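Local coordinates for protein cystatin (Fasciola hepatica, PDB 6I1M) that probably inhibits papain-like cysteine proteases as a secreted stefin-type (type 1) cystatin of the liver fluke, at residues F18-I22 against V69-V73. Sequence-based numbering, arbitrary orientation.
Sequences FQPMI and VVVFV
Phe18 and Ile22, one turn apart on helix 12-28, lie against Val69, Val71 and Val73, alternate residues of strand 66-74, in the cystatin fold, where a single long helix packs across an antiparallel sheet. The axes of segments 18-22 and 69-73 approach to 10.3 Å, their N-to-C directions 119° apart. The bond Ile22 N to Phe18 O, 2.9 Å, closes the turn that puts both side chains on the face turned to the sheet. Phe18 has CG anti to its carbonyl carbon (chi1 -65°), and its ring extends from the helix toward the strand with CE1 and CZ leading. At the Val69 end of the strand segment, the side chains of Ile22 and Val69 run antiparallel alongside one another, and CG2 of Ile22 comes to 3.9 Å from CG2 of Val69. Val71 sits between the two helix residues and divides its methyls: CG2 faces Ile22 CG1 at 4.2 Å, whereas CG1 comes obliquely upon the Phe18 ring at CD1 and CE1. Met21 adds a looser touch at the border, its SD 4.5 Å from Val71 CG1. The contact is wholly apolar, and its centre lies about 4 Å from that of the chain, within the hydrophobic core between helix and sheet. Strands 50-59 and 38-47 continue this core: the Phe18 ring also meets those of Tyr53 and Phe55, inclined to both, and Ile22 touches Phe55 as well as Leu38 and Leu40 of strand 38-47. Farther along strand 66-74, the Val73 side chain stands roughly perpendicular to that of Phe18, and its CG2 methyl lies in the ring plane at the edge, 3.7 Å from Phe18 CE1 and 3.8 Å from Phe18 CZ.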
loop_
_atom_site.group_PDB
_atom_site.type_symbol
_atom_site.label_atom_id
_atom_site.label_comp_id
_atom_site.label_asym_id
_atom_site.label_seq_id
_atom_site.Cartn_x
_atom_site.Cartn_y
_atom_site.Cartn_z
ATOM N N PHE A 18 7.349 2.176 0.275
ATOM C CA PHE A 18 5.927 2.018 -0.127
ATOM C C PHE A 18 5.095 3.231 0.279
ATOM O O PHE A 18 4.172 3.539 -0.458
ATOM C CB PHE A 18 5.319 0.739 0.453
ATOM C CG PHE A 18 5.954 -0.521 -0.087
ATOM C CD1 PHE A 18 5.905 -0.811 -1.440
ATOM C CD2 PHE A 18 6.631 -1.389 0.755
ATOM C CE1 PHE A 18 6.525 -1.954 -1.940
ATOM C CE2 PHE A 18 7.221 -2.544 0.265
ATOM C CZ PHE A 18 7.154 -2.839 -1.076
ATOM N N GLN A 19 5.402 3.916 1.384
ATOM C CA GLN A 19 4.531 5.030 1.844
ATOM C C GLN A 19 4.484 6.111 0.767
ATOM O O GLN A 19 3.387 6.546 0.434
ATOM C CB GLN A 19 4.905 5.562 3.227
ATOM C CG GLN A 19 3.930 6.616 3.747
ATOM C CD GLN A 19 4.147 8.043 3.303
ATOM O OE1 GLN A 19 4.931 8.372 2.408
ATOM N NE2 GLN A 19 3.433 8.934 3.967
ATOM N N PRO A 20 5.599 6.602 0.173
ATOM C CA PRO A 20 5.504 7.615 -0.889
ATOM C C PRO A 20 4.854 7.126 -2.190
ATOM O O PRO A 20 4.224 7.927 -2.849
ATOM C CB PRO A 20 6.960 7.963 -1.224
ATOM C CG PRO A 20 7.704 7.592 0.042
ATOM C CD PRO A 20 7.007 6.352 0.546
ATOM N N MET A 21 5.008 5.842 -2.529
ATOM C CA MET A 21 4.345 5.248 -3.720
ATOM C C MET A 21 2.831 5.292 -3.502
ATOM O O MET A 21 2.099 5.639 -4.429
ATOM C CB MET A 21 4.737 3.789 -3.941
ATOM C CG MET A 21 6.151 3.558 -4.382
ATOM S SD MET A 21 6.353 1.783 -4.730
ATOM C CE MET A 21 8.122 1.611 -4.532
ATOM N N ILE A 22 2.376 4.918 -2.317
ATOM C CA ILE A 22 0.918 4.836 -2.005
ATOM C C ILE A 22 0.326 6.244 -1.945
ATOM O O ILE A 22 -0.792 6.432 -2.475
ATOM C CB ILE A 22 0.654 3.990 -0.753
ATOM C CG1 ILE A 22 1.134 2.556 -0.996
ATOM C CG2 ILE A 22 -0.810 4.048 -0.368
ATOM C CD1 ILE A 22 1.046 1.651 0.208
ATOM N N VAL A 69 -4.626 -0.884 -0.276
ATOM C CA VAL A 69 -3.846 -0.675 -1.528
ATOM C C VAL A 69 -2.885 -1.848 -1.663
ATOM O O VAL A 69 -2.072 -2.046 -0.756
ATOM C CB VAL A 69 -3.062 0.649 -1.512
ATOM C CG1 VAL A 69 -2.485 0.981 -2.891
ATOM C CG2 VAL A 69 -3.903 1.809 -0.996
ATOM N N VAL A 70 -2.951 -2.555 -2.781
ATOM C CA VAL A 70 -2.007 -3.646 -3.127
ATOM C C VAL A 70 -0.875 -3.098 -3.998
ATOM O O VAL A 70 -1.152 -2.434 -4.993
ATOM C CB VAL A 70 -2.743 -4.810 -3.801
ATOM C CG1 VAL A 70 -1.803 -5.981 -4.017
ATOM C CG2 VAL A 70 -3.963 -5.229 -2.996
ATOM N N VAL A 71 0.371 -3.354 -3.598
ATOM C CA VAL A 71 1.585 -3.070 -4.421
ATOM C C VAL A 71 2.230 -4.406 -4.802
ATOM O O VAL A 71 2.554 -5.172 -3.879
ATOM C CB VAL A 71 2.594 -2.192 -3.666
ATOM C CG1 VAL A 71 3.806 -1.884 -4.531
ATOM C CG2 VAL A 71 1.955 -0.915 -3.141
ATOM N N PHE A 72 2.458 -4.610 -6.098
ATOM C CA PHE A 72 3.206 -5.730 -6.698
ATOM C C PHE A 72 4.674 -5.327 -6.886
ATOM O O PHE A 72 5.001 -4.338 -7.589
ATOM C CB PHE A 72 2.579 -6.150 -8.023
ATOM C CG PHE A 72 3.351 -7.255 -8.697
ATOM C CD1 PHE A 72 3.497 -8.492 -8.077
ATOM C CD2 PHE A 72 4.006 -7.035 -9.900
ATOM C CE1 PHE A 72 4.198 -9.508 -8.708
ATOM C CE2 PHE A 72 4.758 -8.043 -10.486
ATOM C CZ PHE A 72 4.856 -9.272 -9.884
ATOM N N VAL A 73 5.557 -6.108 -6.275
ATOM C CA VAL A 73 7.031 -6.020 -6.472
ATOM C C VAL A 73 7.448 -7.259 -7.258
ATOM O O VAL A 73 7.440 -8.365 -6.733
ATOM C CB VAL A 73 7.777 -5.924 -5.131
ATOM C CG1 VAL A 73 9.277 -5.889 -5.316
ATOM C CG2 VAL A 73 7.306 -4.732 -4.326
#